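Long-range contacts in NADH oxidase (Thermus thermophilus, PDB 6RVB), which reduces coenzyme A disulfide at the expense of NADH, working as an FAD-containing flavoprotein of the class-III pyridine nucleotide-disulfide oxidoreductase family: residues Val31-Gly37 against Leu74-Glu80; Leu46-Leu50 against Leu133-Gly139; Lys354-Ser360 against Leu373-Tyr379. The contacts are given in a common frame with arbitrary orientation. Numbering follows the deposited sequence.

In the fold
Contacts 1 and 2 belong to the nucleotide-binding part of the chain, and contact 3 to the dimerisation domain. Contact 1 joins strands 29-34 and 73-77 at one margin of a parallel five-stranded sheet; contact 2 sets helix 46-50 against the start of helix 136-145. Their segments alternate along the chain and their centres lie about 19 Å apart, yet they touch at Ser36 and Glu137. Both reach the same FAD, contact 1 at its adenosine end and contact 2 at its flavin. Contact 3, the hairpin of strands 353-361 and 372-380, comes later in sequence, its centre about 46 Å and 34 Å from theirs, and meets a coenzyme A also bound by the second subunit, so this site lies where the subunits meet.

Contact 1 of 3, residues Val31-Gly37 against Leu74-Glu80; sequences VVYEKSG and LVHTRHE. With FAD (flavin-adenine dinucleotide), chain E.
Tyr33 lays its ring beside two imidazoles: its CE1 is 3.3 Å from His76 ND1 and its CD1 4.0 Å from His79 CB. The three rings form an aromatic cluster, with Tyr33 and His76 meeting rim to rim (centroids 5.5 Å apart); both are m rotamers, and the Tyr33 hydroxyl is satisfied by Asp104. Strands 31-34 and 74-77 run parallel, 12° apart and 4.7 Å between axes, with Val31 opposite Leu74, Val32 opposite Val75 and Tyr33 opposite His76. The ladder is Val32 N to Leu74 O (2.9 Å), His76 N to Val32 O (3.0 Å) and Glu34 N to His76 O (3.0 Å). On the other face, beta-branched Val32 and Val75 pack CB to CB at 3.9 Å. This is the edge of the Rossmann-type FAD-binding sheet, where an acidic residue near the C-terminal end of the second strand holds the adenosine ribose: Glu34 OE2, whose placement is less certain, accepts from FAD O3B (2.9 Å) and O2B (3.1 Å), while OE1 accepts from Gly10 N. Further along, His79 N donates to Glu34 O at 3.0 Å, and Arg78 takes a left-handed backbone (49/42). Gly37 also has positive phi (60/6), a conformation glycine tolerates best. The long, extended side chain of Lys35 brings NZ to 3.5 Å from Glu80 OE1, a weak salt bridge, while Lys35 N lies 3.1 Å from FAD N3A.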
# COMPACT_ATOMS: atom_id res chain seq x y z
N VAL A 31 -24.72 4.60 28.72
CA VAL A 31 -25.75 5.30 27.99
C VAL A 31 -25.21 6.45 27.10
O VAL A 31 -24.40 7.26 27.53
CB VAL A 31 -26.82 5.88 28.97
CG1 VAL A 31 -26.20 6.73 30.06
CG2 VAL A 31 -27.72 6.77 28.22
N VAL A 32 -25.71 6.55 25.88
CA VAL A 32 -25.27 7.54 24.92
C VAL A 32 -26.33 8.59 24.64
O VAL A 32 -27.36 8.22 24.15
CB VAL A 32 -25.06 6.81 23.58
CG1 VAL A 32 -24.68 7.78 22.50
CG2 VAL A 32 -24.00 5.82 23.73
N TYR A 33 -26.13 9.86 24.92
CA TYR A 33 -27.11 10.91 24.50
C TYR A 33 -26.62 11.63 23.22
O TYR A 33 -25.69 12.44 23.27
CB TYR A 33 -27.33 11.97 25.61
CG TYR A 33 -27.94 11.46 26.83
CD1 TYR A 33 -29.17 10.87 26.77
CD2 TYR A 33 -27.30 11.52 28.04
CE1 TYR A 33 -29.78 10.33 27.92
CE2 TYR A 33 -27.90 10.96 29.22
CZ TYR A 33 -29.13 10.38 29.13
OH TYR A 33 -29.75 9.83 30.19
N GLU A 34 -27.26 11.38 22.10
CA GLU A 34 -26.92 11.94 20.80
C GLU A 34 -27.94 13.00 20.38
O GLU A 34 -29.11 12.70 20.27
CB GLU A 34 -26.76 10.79 19.78
CG GLU A 34 -26.57 11.07 18.27
CD GLU A 34 -25.68 12.26 17.87
OE1 GLU A 34 -24.53 12.38 18.33
OE2 GLU A 34 -26.12 13.09 17.06
N LYS A 35 -27.52 14.24 20.17
CA LYS A 35 -28.51 15.23 19.79
C LYS A 35 -29.11 15.21 18.35
O LYS A 35 -30.11 15.83 18.10
CB LYS A 35 -28.01 16.59 20.10
CG LYS A 35 -27.34 17.31 19.02
CD LYS A 35 -27.14 18.75 19.54
CE LYS A 35 -26.41 19.72 18.65
NZ LYS A 35 -26.20 21.06 19.37
N SER A 36 -28.52 14.47 17.43
CA SER A 36 -28.92 14.57 16.05
C SER A 36 -29.92 13.54 15.66
O SER A 36 -30.26 13.40 14.48
CB SER A 36 -27.70 14.37 15.19
OG SER A 36 -27.50 13.01 14.82
N GLY A 37 -30.38 12.71 16.56
CA GLY A 37 -31.23 11.72 15.97
C GLY A 37 -30.71 10.77 14.90
O GLY A 37 -31.46 9.96 14.42
N LEU A 74 -27.47 1.73 25.80
CA LEU A 74 -28.69 2.51 25.65
C LEU A 74 -28.48 3.79 24.91
O LEU A 74 -27.88 4.74 25.49
CB LEU A 74 -29.37 2.86 26.97
CG LEU A 74 -29.79 1.55 27.59
CD1 LEU A 74 -29.97 1.72 29.08
CD2 LEU A 74 -30.99 0.86 26.85
N VAL A 75 -29.00 3.86 23.66
CA VAL A 75 -28.83 5.13 22.97
C VAL A 75 -30.08 6.00 22.83
O VAL A 75 -31.05 5.60 22.30
CB VAL A 75 -27.93 5.04 21.66
CG1 VAL A 75 -27.49 3.65 21.38
CG2 VAL A 75 -28.64 5.62 20.43
N HIS A 76 -30.03 7.23 23.28
CA HIS A 76 -31.09 8.17 23.02
C HIS A 76 -30.77 9.24 22.01
O HIS A 76 -30.03 10.13 22.29
CB HIS A 76 -31.44 8.83 24.35
CG HIS A 76 -31.79 7.83 25.39
ND1 HIS A 76 -31.04 7.65 26.53
CD2 HIS A 76 -32.73 6.86 25.40
CE1 HIS A 76 -31.52 6.64 27.23
NE2 HIS A 76 -32.53 6.13 26.56
N THR A 77 -31.39 9.18 20.85
CA THR A 77 -31.22 10.25 19.88
C THR A 77 -32.07 11.49 20.12
O THR A 77 -32.99 11.49 20.92
CB THR A 77 -31.53 9.79 18.48
OG1 THR A 77 -32.85 9.28 18.40
CG2 THR A 77 -30.59 8.74 18.04
N ARG A 78 -31.79 12.56 19.41
CA ARG A 78 -32.50 13.81 19.66
C ARG A 78 -32.52 14.15 21.13
O ARG A 78 -33.54 14.56 21.65
CB ARG A 78 -33.94 13.79 19.12
CG ARG A 78 -34.26 12.89 17.84
CD ARG A 78 -34.93 13.68 16.68
NE ARG A 78 -34.05 14.82 16.36
CZ ARG A 78 -34.21 16.10 16.76
NH1 ARG A 78 -35.31 16.46 17.44
NH2 ARG A 78 -33.30 17.04 16.44
N HIS A 79 -31.41 13.95 21.80
CA HIS A 79 -31.29 14.34 23.20
C HIS A 79 -30.10 15.21 23.40
O HIS A 79 -28.98 14.77 23.24
CB HIS A 79 -31.06 13.14 24.06
CG HIS A 79 -32.30 12.42 24.43
ND1 HIS A 79 -33.00 11.67 23.53
CD2 HIS A 79 -32.96 12.32 25.61
CE1 HIS A 79 -34.05 11.14 24.14
NE2 HIS A 79 -34.05 11.54 25.39
N GLU A 80 -30.28 16.44 23.78
CA GLU A 80 -29.07 17.22 23.84
C GLU A 80 -28.69 17.49 25.27
O GLU A 80 -29.51 18.06 26.01
CB GLU A 80 -29.26 18.53 23.15
CG GLU A 80 -28.19 19.52 23.44
CD GLU A 80 -28.43 20.78 22.67
OE1 GLU A 80 -27.54 21.68 22.53
OE2 GLU A 80 -29.57 20.83 22.19
PA FAD E . -19.00 13.86 14.92
O1A FAD E . -18.83 15.41 14.48
O2A FAD E . -18.96 12.71 13.90
O5B FAD E . -20.39 13.66 15.81
C5B FAD E . -20.75 14.52 16.94
C4B FAD E . -22.24 14.39 17.29
O4B FAD E . -22.34 14.72 18.67
C3B FAD E . -23.10 15.29 16.43
O3B FAD E . -24.08 14.55 15.62
C2B FAD E . -23.78 16.07 17.47
O2B FAD E . -25.13 15.99 17.00
C1B FAD E . -23.53 15.36 18.83
N9A FAD E . -23.45 16.40 19.91
C8A FAD E . -22.76 17.59 19.86
N7A FAD E . -23.01 18.40 20.92
C5A FAD E . -23.88 17.71 21.71
C6A FAD E . -24.54 18.02 23.01
N6A FAD E . -24.23 19.20 23.62
N1A FAD E . -25.40 17.08 23.50
C2A FAD E . -25.63 15.89 22.81
N3A FAD E . -25.08 15.51 21.61
C4A FAD E . -24.19 16.40 21.04
N1 FAD E . -12.65 11.03 7.97
C2 FAD E . -11.72 10.16 7.45
O2 FAD E . -10.87 9.60 8.21
N3 FAD E . -11.74 9.89 6.13
C4 FAD E . -12.66 10.40 5.25
O4 FAD E . -12.69 10.12 3.98
C4X FAD E . -13.73 11.31 5.77
N5 FAD E . -14.67 11.82 4.90
C5X FAD E . -15.60 12.68 5.43
C6 FAD E . -16.59 13.24 4.58
C7 FAD E . -17.57 14.11 5.10
C7M FAD E . -18.59 14.68 4.15
C8 FAD E . -17.60 14.45 6.57
C8M FAD E . -18.61 15.38 7.18
C9 FAD E . -16.60 13.91 7.42
C9A FAD E . -15.59 13.03 6.94
N10 FAD E . -14.61 12.47 7.84
C10 FAD E . -13.66 11.61 7.25
C1' FAD E . -14.54 12.82 9.28
C2' FAD E . -15.54 12.16 10.17
O2' FAD E . -16.84 12.65 9.91
C3' FAD E . -15.26 12.51 11.61
O3' FAD E . -13.86 12.53 11.85
C4' FAD E . -15.97 11.41 12.42
O4' FAD E . -17.41 11.24 12.16
C5' FAD E . -15.62 11.49 13.92
O5' FAD E . -16.47 12.36 14.66
P FAD E . -16.77 12.28 16.24
O1P FAD E . -17.43 10.96 16.60
O2P FAD E . -15.82 12.99 17.24
O3P FAD E . -17.97 13.37 16.15

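Contact 2 of 3, residues Leu46-Leu50 against Leu133-Gly139; sequences LPYVL and LRTMEDG. With FAD (flavin-adenine dinucleotide), chain E.
Three leucines carry most of this buried contact: Leu46, Leu133 and Leu50. Leu46, with its CB directed at the other segment in an m,t rotamer, has the largest area covered; its CD1 lies 3.8 Å from Leu133 CD2 and 3.8 Å from Thr135 O, while CD2 rests 4.3 Å from Gly139 CA and 4.4 Å from Met136 SD. A CB on Gly139 would stand 3.2 Å from Leu46 CD2, so glycine leaves room for that methyl. Leu133, on an extended backbone (-129/91), answers with CD1, 3.9 Å from Leu50 CD2 and 4.3 Å from Pro47 CG. One helical turn after Leu46, Leu50 also faces across, its CD1 3.9 Å from Gly139 O. The nearest CA pair is Leu46 and Gly139, at 6.6 Å. Helix 136-145 opens with a capping box: Asp138 N donates to Thr135 OG1 (3.0 Å), and Asp138 OD2 accepts from Arg134 N (2.9 Å) and weakly from Thr135 N (3.2 Å). Short, polar Thr and Asp suit these amides. The Arg134 guanidinium forms a salt bridge with Asp281 and a weak hydrogen bond to NAD. With Leu133 O 3.4 Å and Arg134 CA 3.5 Å from FAD C8M, and Pro47 CD 3.8 Å from FAD C7M, the contact borders both flavin methyls, one wall of the FAD site.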
# COMPACT_ATOMS: atom_id res chain seq x y z
N LEU A 46 -20.97 10.27 2.99
CA LEU A 46 -21.98 11.16 2.43
C LEU A 46 -21.72 11.53 0.96
O LEU A 46 -22.64 11.59 0.14
CB LEU A 46 -22.23 12.39 3.31
CG LEU A 46 -22.81 12.13 4.72
CD1 LEU A 46 -22.49 13.31 5.60
CD2 LEU A 46 -24.30 11.87 4.66
N PRO A 47 -20.46 11.79 0.59
CA PRO A 47 -20.43 12.21 -0.80
C PRO A 47 -20.81 11.13 -1.76
O PRO A 47 -21.22 11.48 -2.86
CB PRO A 47 -19.01 12.62 -0.96
CG PRO A 47 -18.69 13.15 0.33
CD PRO A 47 -19.30 12.29 1.30
N TYR A 48 -20.70 9.86 -1.34
CA TYR A 48 -21.02 8.70 -2.19
C TYR A 48 -22.52 8.45 -2.33
O TYR A 48 -22.98 7.78 -3.27
CB TYR A 48 -20.18 7.48 -1.79
CG TYR A 48 -18.74 7.88 -1.87
CD1 TYR A 48 -18.16 8.22 -3.09
CD2 TYR A 48 -17.99 8.03 -0.72
CE1 TYR A 48 -16.88 8.64 -3.16
CE2 TYR A 48 -16.67 8.48 -0.78
CZ TYR A 48 -16.14 8.80 -2.02
OH TYR A 48 -14.85 9.28 -2.11
N VAL A 49 -23.28 9.03 -1.41
CA VAL A 49 -24.73 8.92 -1.38
C VAL A 49 -25.30 10.08 -2.21
O VAL A 49 -26.06 9.81 -3.09
CB VAL A 49 -25.25 8.89 0.08
CG1 VAL A 49 -26.68 9.12 0.15
CG2 VAL A 49 -24.95 7.65 0.63
N LEU A 50 -24.96 11.33 -1.88
CA LEU A 50 -25.09 12.47 -2.76
C LEU A 50 -24.91 12.14 -4.27
O LEU A 50 -25.74 12.57 -5.07
CB LEU A 50 -24.07 13.52 -2.31
CG LEU A 50 -24.74 14.54 -1.45
CD1 LEU A 50 -26.01 14.00 -0.66
CD2 LEU A 50 -23.70 15.20 -0.60
N LEU A 133 -21.97 20.44 4.74
CA LEU A 133 -21.99 18.96 4.61
C LEU A 133 -21.29 18.29 5.71
O LEU A 133 -20.13 18.01 5.60
CB LEU A 133 -21.26 18.45 3.39
CG LEU A 133 -21.96 17.33 2.66
CD1 LEU A 133 -20.98 16.40 1.95
CD2 LEU A 133 -22.79 16.57 3.58
N ARG A 134 -22.01 17.98 6.77
CA ARG A 134 -21.39 17.44 7.97
C ARG A 134 -22.19 16.29 8.60
O ARG A 134 -21.63 15.43 9.22
CB ARG A 134 -21.18 18.56 8.97
CG ARG A 134 -20.33 18.27 10.17
CD ARG A 134 -18.88 18.34 9.81
NE ARG A 134 -18.09 17.58 10.76
CZ ARG A 134 -16.91 17.08 10.47
NH1 ARG A 134 -16.38 17.31 9.22
NH2 ARG A 134 -16.30 16.38 11.42
N THR A 135 -23.50 16.25 8.44
CA THR A 135 -24.32 15.35 9.25
C THR A 135 -25.32 14.64 8.39
O THR A 135 -25.45 14.97 7.22
CB THR A 135 -25.13 16.16 10.22
OG1 THR A 135 -26.08 16.95 9.50
CG2 THR A 135 -24.27 17.10 10.92
N MET A 136 -26.07 13.69 8.93
CA MET A 136 -27.01 12.97 8.07
C MET A 136 -28.08 13.92 7.65
O MET A 136 -28.60 13.83 6.58
CB MET A 136 -27.56 11.73 8.69
CG MET A 136 -26.50 10.75 9.06
SD MET A 136 -26.25 9.49 7.79
CE MET A 136 -27.98 8.88 7.73
N GLU A 137 -28.39 14.88 8.48
CA GLU A 137 -29.46 15.78 8.14
C GLU A 137 -29.04 16.62 6.98
O GLU A 137 -29.82 16.82 6.06
CB GLU A 137 -29.82 16.64 9.34
CG GLU A 137 -30.68 15.91 10.45
CD GLU A 137 -29.88 14.94 11.42
OE1 GLU A 137 -28.61 14.99 11.53
OE2 GLU A 137 -30.57 14.10 12.08
N ASP A 138 -27.81 17.12 7.01
CA ASP A 138 -27.25 17.84 5.85
C ASP A 138 -27.37 16.95 4.61
O ASP A 138 -27.71 17.43 3.52
CB ASP A 138 -25.78 18.20 6.03
CG ASP A 138 -25.55 19.20 7.10
OD1 ASP A 138 -26.49 19.98 7.36
OD2 ASP A 138 -24.43 19.22 7.68
N GLY A 139 -27.12 15.66 4.76
CA GLY A 139 -27.34 14.78 3.64
C GLY A 139 -28.71 14.82 3.04
O GLY A 139 -28.83 14.93 1.86
PA FAD E . -19.00 13.86 14.92
O1A FAD E . -18.83 15.41 14.48
O2A FAD E . -18.96 12.71 13.90
O5B FAD E . -20.39 13.66 15.81
C5B FAD E . -20.75 14.52 16.94
C4B FAD E . -22.24 14.39 17.29
O4B FAD E . -22.34 14.72 18.67
C3B FAD E . -23.10 15.29 16.43
O3B FAD E . -24.08 14.55 15.62
C2B FAD E . -23.78 16.07 17.47
O2B FAD E . -25.13 15.99 17.00
C1B FAD E . -23.53 15.36 18.83
N9A FAD E . -23.45 16.40 19.91
C8A FAD E . -22.76 17.59 19.86
N7A FAD E . -23.01 18.40 20.92
C5A FAD E . -23.88 17.71 21.71
C6A FAD E . -24.54 18.02 23.01
N6A FAD E . -24.23 19.20 23.62
N1A FAD E . -25.40 17.08 23.50
C2A FAD E . -25.63 15.89 22.81
N3A FAD E . -25.08 15.51 21.61
C4A FAD E . -24.19 16.40 21.04
N1 FAD E . -12.65 11.03 7.97
C2 FAD E . -11.72 10.16 7.45
O2 FAD E . -10.87 9.60 8.21
N3 FAD E . -11.74 9.89 6.13
C4 FAD E . -12.66 10.40 5.25
O4 FAD E . -12.69 10.12 3.98
C4X FAD E . -13.73 11.31 5.77
N5 FAD E . -14.67 11.82 4.90
C5X FAD E . -15.60 12.68 5.43
C6 FAD E . -16.59 13.24 4.58
C7 FAD E . -17.57 14.11 5.10
C7M FAD E . -18.59 14.68 4.15
C8 FAD E . -17.60 14.45 6.57
C8M FAD E . -18.61 15.38 7.18
C9 FAD E . -16.60 13.91 7.42
C9A FAD E . -15.59 13.03 6.94
N10 FAD E . -14.61 12.47 7.84
C10 FAD E . -13.66 11.61 7.25
C1' FAD E . -14.54 12.82 9.28
C2' FAD E . -15.54 12.16 10.17
O2' FAD E . -16.84 12.65 9.91
C3' FAD E . -15.26 12.51 11.61
O3' FAD E . -13.86 12.53 11.85
C4' FAD E . -15.97 11.41 12.42
O4' FAD E . -17.41 11.24 12.16
C5' FAD E . -15.62 11.49 13.92
O5' FAD E . -16.47 12.36 14.66
P FAD E . -16.77 12.28 16.24
O1P FAD E . -17.43 10.96 16.60
O2P FAD E . -15.82 12.99 17.24
O3P FAD E . -17.97 13.37 16.15

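Contact 3 of 3, residues Lys354-Ser360 against Leu373-Tyr379; sequences KKVFIQS and LWVELVY. With COA (coenzyme A), chain J.
Phe357 (t) sits in the groove between Trp374 and Glu376, its CE1 3.6 Å from Trp374 CD1 and its CD2 3.7 Å from Glu376 CB, while helix 190-202 fills in against both rings through Leu195. Gln359 CG rests off-centre on the indole, and Trp374 NE1 bonds weakly to Gln359 OE1 (3.2 Å). The two strands of this antiparallel hairpin, 354-360 and 373-379, run at 161° with axes 4.6 Å apart. Lys354 pairs with Tyr379, Val356 with Leu377, Ile358 with Val375 and Ser360 with Leu373, each a hydrogen-bonded pair; the bonds include Val356 N to Leu377 O (3.0 Å), Ile358 N to Val375 O (2.9 Å) and Ser360 N to Leu373 O (2.7 Å). On their face, the ring of Tyr379 (p) reaches back toward the neighbouring strand and Lys354 CB sits over it in a CH-pi contact, 4.2 Å from the centroid. Val356 CG1 nests 3.5 Å from Leu377 CB, and Ile358 CD1 meets Val375 CG1 at 3.9 Å; helix 434-438 covers Ile358 and Val375. The pairing leaves Gln359 O to accept from COA N6A at 2.6 Å: a backbone carbonyl, rather than a side chain, takes the adenine amino group of coenzyme A.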
# COMPACT_ATOMS: atom_id res chain seq x y z
N LYS A 354 13.88 19.89 2.81
CA LYS A 354 13.95 19.84 1.38
C LYS A 354 12.82 18.91 0.92
O LYS A 354 12.32 18.11 1.69
CB LYS A 354 15.33 19.31 0.93
CG LYS A 354 16.44 20.40 0.92
CD LYS A 354 17.79 19.80 0.53
CE LYS A 354 18.76 20.84 -0.01
NZ LYS A 354 18.17 21.71 -1.11
N LYS A 355 12.39 19.03 -0.33
CA LYS A 355 11.50 18.03 -0.93
C LYS A 355 12.04 17.34 -2.17
O LYS A 355 12.99 17.81 -2.78
CB LYS A 355 10.15 18.63 -1.25
CG LYS A 355 10.10 19.48 -2.39
CD LYS A 355 8.75 20.11 -2.51
CE LYS A 355 8.69 21.19 -3.55
NZ LYS A 355 7.52 22.05 -3.14
N VAL A 356 11.43 16.23 -2.52
CA VAL A 356 11.68 15.62 -3.78
C VAL A 356 10.32 15.17 -4.32
O VAL A 356 9.45 14.82 -3.55
CB VAL A 356 12.72 14.49 -3.61
CG1 VAL A 356 12.09 13.26 -3.07
CG2 VAL A 356 13.19 14.12 -4.89
N PHE A 357 10.08 15.21 -5.63
CA PHE A 357 8.71 14.88 -6.12
C PHE A 357 8.83 14.20 -7.48
O PHE A 357 9.23 14.84 -8.44
CB PHE A 357 7.88 16.16 -6.27
CG PHE A 357 6.48 15.95 -6.71
CD1 PHE A 357 6.16 15.90 -8.04
CD2 PHE A 357 5.45 15.79 -5.77
CE1 PHE A 357 4.82 15.65 -8.48
CE2 PHE A 357 4.08 15.55 -6.19
CZ PHE A 357 3.79 15.47 -7.55
N ILE A 358 8.53 12.90 -7.53
CA ILE A 358 8.85 12.13 -8.69
C ILE A 358 7.57 11.59 -9.25
O ILE A 358 6.63 11.56 -8.51
CB ILE A 358 9.91 11.05 -8.52
CG1 ILE A 358 9.43 9.97 -7.61
CG2 ILE A 358 11.06 11.62 -8.01
CD1 ILE A 358 8.64 8.99 -8.26
N GLN A 359 7.56 11.29 -10.56
CA GLN A 359 6.40 10.67 -11.16
C GLN A 359 6.85 9.38 -11.80
O GLN A 359 7.80 9.44 -12.59
CB GLN A 359 5.79 11.55 -12.19
CG GLN A 359 5.24 10.74 -13.29
CD GLN A 359 4.39 11.49 -14.26
OE1 GLN A 359 4.34 12.73 -14.29
NE2 GLN A 359 3.69 10.74 -15.05
N SER A 360 6.19 8.26 -11.42
CA SER A 360 6.56 6.93 -11.80
C SER A 360 5.27 6.25 -12.22
O SER A 360 4.28 6.92 -12.46
CB SER A 360 7.16 6.17 -10.67
OG SER A 360 7.79 5.01 -11.19
N LEU A 373 1.79 7.28 -10.99
CA LEU A 373 1.87 7.26 -9.52
C LEU A 373 2.98 8.23 -9.18
O LEU A 373 4.12 8.10 -9.73
CB LEU A 373 2.23 5.88 -9.02
CG LEU A 373 2.05 5.79 -7.52
CD1 LEU A 373 1.55 4.44 -7.25
CD2 LEU A 373 3.37 5.98 -6.76
N TRP A 374 2.67 9.23 -8.34
CA TRP A 374 3.62 10.30 -8.03
C TRP A 374 3.91 10.14 -6.57
O TRP A 374 2.98 9.79 -5.83
CB TRP A 374 2.98 11.64 -8.17
CG TRP A 374 2.63 12.11 -9.57
CD1 TRP A 374 3.36 12.96 -10.37
CD2 TRP A 374 1.43 11.81 -10.30
NE1 TRP A 374 2.71 13.14 -11.57
CE2 TRP A 374 1.53 12.45 -11.55
CE3 TRP A 374 0.32 11.00 -10.06
CZ2 TRP A 374 0.56 12.35 -12.49
CZ3 TRP A 374 -0.64 10.91 -11.01
CH2 TRP A 374 -0.51 11.57 -12.21
N VAL A 375 5.17 10.31 -6.13
CA VAL A 375 5.41 10.27 -4.71
C VAL A 375 6.24 11.48 -4.38
O VAL A 375 7.03 11.90 -5.22
CB VAL A 375 5.98 8.96 -4.21
CG1 VAL A 375 6.32 8.01 -5.34
CG2 VAL A 375 7.15 9.21 -3.34
N GLU A 376 5.95 12.10 -3.22
CA GLU A 376 6.69 13.23 -2.65
C GLU A 376 7.36 12.88 -1.36
O GLU A 376 6.72 12.27 -0.56
CB GLU A 376 5.80 14.42 -2.31
CG GLU A 376 6.64 15.62 -1.81
CD GLU A 376 5.76 16.80 -1.48
OE1 GLU A 376 4.55 16.72 -1.72
OE2 GLU A 376 6.29 17.81 -0.96
N LEU A 377 8.59 13.32 -1.11
CA LEU A 377 9.23 13.07 0.16
C LEU A 377 9.64 14.40 0.72
O LEU A 377 10.26 15.17 0.04
CB LEU A 377 10.46 12.23 -0.13
CG LEU A 377 10.54 10.81 0.30
CD1 LEU A 377 9.15 10.18 0.47
CD2 LEU A 377 11.48 10.11 -0.63
N VAL A 378 9.35 14.68 1.96
CA VAL A 378 9.82 15.91 2.64
C VAL A 378 10.79 15.48 3.75
O VAL A 378 10.43 14.69 4.61
CB VAL A 378 8.60 16.63 3.25
CG1 VAL A 378 8.96 17.78 4.00
CG2 VAL A 378 7.71 17.07 2.15
N TYR A 379 12.03 15.90 3.69
CA TYR A 379 13.05 15.42 4.65
C TYR A 379 13.92 16.55 5.24
O TYR A 379 13.83 17.67 4.80
CB TYR A 379 13.93 14.34 4.04
CG TYR A 379 14.57 14.76 2.76
CD1 TYR A 379 13.87 14.84 1.55
CD2 TYR A 379 15.85 15.15 2.77
CE1 TYR A 379 14.49 15.26 0.38
CE2 TYR A 379 16.47 15.57 1.66
CZ TYR A 379 15.83 15.62 0.46
OH TYR A 379 16.62 16.06 -0.61
N1A COA J . 11.20 10.10 -11.98
C2A COA J . 12.42 10.63 -11.61
N3A COA J . 13.60 9.91 -11.60
C4A COA J . 13.66 8.57 -11.98
C5A COA J . 12.37 7.92 -12.38
C6A COA J . 11.12 8.75 -12.38
N6A COA J . 9.99 8.06 -12.76
N7A COA J . 12.64 6.62 -12.67
C8A COA J . 13.97 6.43 -12.48
N9A COA J . 14.58 7.58 -12.08
C1B COA J . 16.03 7.66 -11.79
C2B COA J . 16.51 6.69 -10.69
O2B COA J . 16.34 7.29 -9.39
C3B COA J . 17.99 6.47 -10.98
O3B COA J . 18.77 7.41 -10.20
P3B COA J . 20.37 7.65 -10.24
O7A COA J . 20.57 8.17 -8.83
O8A COA J . 21.02 6.36 -10.61
O9A COA J . 20.62 8.64 -11.37
C4B COA J . 18.10 6.77 -12.46
O4B COA J . 16.85 7.30 -12.91
C5B COA J . 18.34 5.54 -13.28
O5B COA J . 17.10 4.87 -13.53
P1A COA J . 16.97 4.09 -14.93
O1A COA J . 15.55 3.63 -14.88
O2A COA J . 17.45 4.93 -16.10
O3A COA J . 17.88 2.80 -14.60
P2A COA J . 19.33 2.25 -15.11
O4A COA J . 20.26 1.84 -13.93
O5A COA J . 19.77 3.17 -16.24
O6A COA J . 18.71 0.96 -15.82
CBP COA J . 18.33 -1.24 -16.57
CCP COA J . 19.24 -0.34 -15.77
CDP COA J . 17.14 -0.50 -17.20
CEP COA J . 19.23 -1.78 -17.67
CAP COA J . 17.89 -2.34 -15.57
OAP COA J . 17.10 -1.84 -14.49
C9P COA J . 17.18 -3.49 -16.24
O9P COA J . 17.80 -4.28 -16.97
N8P COA J . 15.87 -3.60 -16.03
C7P COA J . 15.17 -4.51 -16.94
C6P COA J . 15.25 -5.95 -16.43
C5P COA J . 14.59 -5.89 -15.07
O5P COA J . 15.20 -5.57 -14.06
N4P COA J . 13.31 -6.21 -15.00
C3P COA J . 12.95 -6.81 -13.74
C2P COA J . 13.71 -8.12 -13.54
S1P COA J . 12.49 -9.43 -13.80